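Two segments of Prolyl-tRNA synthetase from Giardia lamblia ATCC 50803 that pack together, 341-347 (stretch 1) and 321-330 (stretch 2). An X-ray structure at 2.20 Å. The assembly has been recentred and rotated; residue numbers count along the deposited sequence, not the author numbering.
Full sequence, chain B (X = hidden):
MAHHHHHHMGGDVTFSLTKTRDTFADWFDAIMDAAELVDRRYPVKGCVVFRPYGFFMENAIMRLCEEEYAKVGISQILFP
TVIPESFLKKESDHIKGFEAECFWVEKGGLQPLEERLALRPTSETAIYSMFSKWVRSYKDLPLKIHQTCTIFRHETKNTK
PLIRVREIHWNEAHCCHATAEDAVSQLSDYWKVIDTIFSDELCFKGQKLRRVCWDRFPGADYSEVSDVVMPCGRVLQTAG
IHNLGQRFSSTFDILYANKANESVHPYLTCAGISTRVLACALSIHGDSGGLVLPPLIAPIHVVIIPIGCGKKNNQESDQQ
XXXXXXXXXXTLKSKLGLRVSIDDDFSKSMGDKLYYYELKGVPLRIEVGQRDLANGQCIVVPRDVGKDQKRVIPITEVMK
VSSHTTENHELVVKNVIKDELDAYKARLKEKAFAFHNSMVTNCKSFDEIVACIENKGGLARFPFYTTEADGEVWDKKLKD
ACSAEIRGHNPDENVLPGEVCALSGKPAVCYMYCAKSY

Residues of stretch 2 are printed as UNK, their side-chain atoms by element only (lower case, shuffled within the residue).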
# COMPACT_ATOMS: atom_id res chain seq x y z
N SER B 341 23.04 5.07 2.30
CA SER B 341 23.76 3.79 2.30
C SER B 341 25.27 4.02 2.42
O SER B 341 25.79 5.05 1.97
CB SER B 341 23.45 3.02 1.03
OG SER B 341 23.94 1.70 1.13
N ILE B 342 25.95 3.06 3.04
CA ILE B 342 27.41 3.07 3.18
C ILE B 342 27.94 1.83 2.47
O ILE B 342 27.61 0.71 2.87
CB ILE B 342 27.83 2.98 4.66
CG1 ILE B 342 27.26 4.15 5.47
CG2 ILE B 342 29.38 2.97 4.79
CD1 ILE B 342 27.50 4.01 6.99
N ASP B 343 28.75 2.03 1.42
CA ASP B 343 29.39 0.92 0.70
C ASP B 343 30.82 0.73 1.16
O ASP B 343 31.75 1.24 0.55
CB ASP B 343 29.37 1.16 -0.82
CG ASP B 343 29.80 -0.08 -1.61
OD1 ASP B 343 30.68 -0.83 -1.15
OD2 ASP B 343 29.27 -0.30 -2.72
N ASP B 344 30.98 -0.06 2.22
CA ASP B 344 32.30 -0.32 2.79
C ASP B 344 32.96 -1.59 2.24
O ASP B 344 33.79 -2.20 2.92
CB ASP B 344 32.22 -0.37 4.33
CG ASP B 344 31.21 -1.38 4.85
OD1 ASP B 344 30.55 -2.07 4.03
OD2 ASP B 344 31.07 -1.47 6.08
N ASP B 345 32.60 -2.00 1.02
CA ASP B 345 33.22 -3.17 0.39
C ASP B 345 34.52 -2.75 -0.28
O ASP B 345 34.51 -2.23 -1.40
CB ASP B 345 32.29 -3.84 -0.62
CG ASP B 345 32.87 -5.13 -1.21
OD1 ASP B 345 33.92 -5.61 -0.71
OD2 ASP B 345 32.29 -5.67 -2.18
N PHE B 346 35.64 -2.98 0.40
CA PHE B 346 36.95 -2.48 -0.06
C PHE B 346 37.59 -3.32 -1.16
O PHE B 346 38.61 -2.93 -1.73
CB PHE B 346 37.91 -2.35 1.13
CG PHE B 346 37.33 -1.61 2.31
CD1 PHE B 346 37.36 -2.16 3.58
CD2 PHE B 346 36.74 -0.36 2.14
CE1 PHE B 346 36.82 -1.48 4.67
CE2 PHE B 346 36.20 0.33 3.21
CZ PHE B 346 36.24 -0.23 4.48
N SER B 347 36.98 -4.47 -1.48
CA SER B 347 37.46 -5.32 -2.58
C SER B 347 37.13 -4.71 -3.95
O SER B 347 37.93 -4.81 -4.89
CB SER B 347 36.87 -6.73 -2.47
OG SER B 347 35.47 -6.72 -2.68
N UNK B 321 38.18 7.11 9.51
CA UNK B 321 37.43 7.41 8.29
C UNK B 321 36.06 6.78 8.39
O UNK B 321 35.05 7.46 8.25
c UNK B 321 37.25 6.95 5.81
c UNK B 321 38.17 6.92 7.03
c UNK B 321 39.41 7.77 6.79
N UNK B 322 36.03 5.47 8.68
CA UNK B 322 34.77 4.74 8.82
C UNK B 322 33.91 5.31 9.95
O UNK B 322 32.69 5.37 9.84
c UNK B 322 34.71 2.44 6.67
c UNK B 322 35.04 3.24 9.05
c UNK B 322 35.65 2.48 7.86
c UNK B 322 36.03 1.05 8.27
N UNK B 323 34.56 5.76 11.03
CA UNK B 323 33.88 6.45 12.12
C UNK B 323 33.17 7.74 11.70
O UNK B 323 32.04 7.99 12.13
N UNK B 324 33.81 8.55 10.87
CA UNK B 324 33.22 9.81 10.43
C UNK B 324 32.12 9.58 9.39
O UNK B 324 31.11 10.28 9.39
n UNK B 324 34.43 14.20 12.80
c UNK B 324 33.80 12.18 9.59
c UNK B 324 34.71 13.22 11.71
c UNK B 324 33.48 12.96 10.87
c UNK B 324 34.29 10.75 9.86
N UNK B 325 32.32 8.60 8.50
CA UNK B 325 31.28 8.18 7.56
C UNK B 325 29.97 7.86 8.29
O UNK B 325 28.89 8.23 7.82
c UNK B 325 31.76 6.98 6.69
c UNK B 325 30.59 6.27 6.02
c UNK B 325 32.77 7.45 5.64
N UNK B 326 30.06 7.20 9.45
CA UNK B 326 28.89 6.87 10.27
C UNK B 326 28.21 8.10 10.87
O UNK B 326 26.99 8.19 10.88
o UNK B 326 29.05 4.04 9.84
c UNK B 326 29.26 5.87 11.38
n UNK B 326 30.50 3.79 11.52
c UNK B 326 29.60 4.49 10.84
N UNK B 327 29.01 9.05 11.37
CA UNK B 327 28.47 10.30 11.91
C UNK B 327 27.78 11.14 10.83
O UNK B 327 26.80 11.84 11.12
o UNK B 327 32.38 10.75 14.73
o UNK B 327 31.23 12.59 14.36
c UNK B 327 29.57 11.14 12.57
c UNK B 327 30.19 10.52 13.81
c UNK B 327 31.35 11.34 14.34
N UNK B 328 28.31 11.11 9.61
CA UNK B 328 27.65 11.74 8.47
C UNK B 328 26.34 11.01 8.17
O UNK B 328 25.29 11.64 8.07
c UNK B 328 27.76 12.17 5.99
c UNK B 328 30.65 12.80 6.20
c UNK B 328 29.73 12.71 7.41
c UNK B 328 28.55 11.75 7.21
N UNK B 329 26.40 9.68 8.05
CA UNK B 329 25.20 8.89 7.79
C UNK B 329 24.11 9.13 8.85
O UNK B 329 22.94 9.32 8.50
c UNK B 329 25.54 7.41 7.69
N UNK B 330 24.49 9.14 10.12
CA UNK B 330 23.53 9.30 11.22
C UNK B 330 22.85 10.67 11.21
O UNK B 330 21.65 10.76 11.43
c UNK B 330 24.20 9.04 12.58
o UNK B 330 25.47 7.29 13.61
c UNK B 330 24.55 7.57 12.81
o UNK B 330 23.91 6.69 12.19

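Position 321 carries three carbons, one bonded to CA and bearing the other two. This fork at the first carbon is Val 321. Its side chain is out of reach of stretch 1 and is buried elsewhere in the structure, where a compact apolar group is at home.

Position 322 has four carbons, forked at the second. One terminal carbon lies 3.8 Å from CZ of Phe 346, at the edge of the ring and near its plane, and is also the nearest side-chain atom to CB of Asp 344, at 4.4 Å. The residue is Leu 322, and the carbon is CD2. Because its branch point lies one bond beyond CB, the side chain can extend from the helix to the loop and meet the aromatic edge with a methyl group.

Position 323 has no side-chain atoms and is therefore Gly 323. Nothing of stretch 1 lies close to where an ideal CB would sit, so this contact does not demand the absence of a side chain.

At position 324 four carbons in a row end in nitrogen, which identifies Lys 324. It is out of reach of stretch 1, and its partner lies one turn further along the helix, at position 327.

Position 325 again shows one carbon carrying two. One of its methyl carbons sits 3.7 Å from CG2 of Ile 342. This is Val 325, and the touching atom is CG1. A short, branched apolar side chain suits a buried place where the helix faces the strand.

Position 326 has two carbons, the second carrying one oxygen and one nitrogen: the amide of Asn 326. Its CA-to-CB bond points sideways, but the end of the side chain comes nearer, placing OD1 3.2 Å from CD1 of Ile 342. A methyl carbon offers no polar hydrogen, so this is packing at an exposed margin.

Position 327 has three carbons, the third carrying two oxygens, and so is Glu 327. Far from stretch 1, it forms a long salt bridge within the helix, OE1 of Glu 327 lying 3.9 Å from NZ of Lys 324.

Position 328 has four carbons, forked at the first, with one arm two carbons long. This is Ile 328, buried but turned to other surroundings, with no contact to stretch 1.

Position 329 has a single carbon, CB, 4.0 Å from CD1 of Ile 342. It is Ala 329, whose CB alone is enough to meet the isoleucine tip.

Position 330 has two carbons, the second carrying two oxygens: Asp 330, an exposed carboxylate that does not touch stretch 1.

The contact is small, burying 229 Å² in all, and no hydrogen bond crosses it. Ile 342 supplies the largest share from stretch 1, packing against Val 325, Asn 326 and Ala 329, while Leu 322 meets the loop. Positions 322, 325, 326 and 329 recur at helical spacing, so their side chains gather along one flank. The loop has its own polar ties: N of Asp 345 donates to OD1 of Asp 343 (3.1 Å), and OG of Ser 347 to OD1 of Asp 345 (2.7 Å).

Stretch 2 (321-330) VLGKVNEIAD
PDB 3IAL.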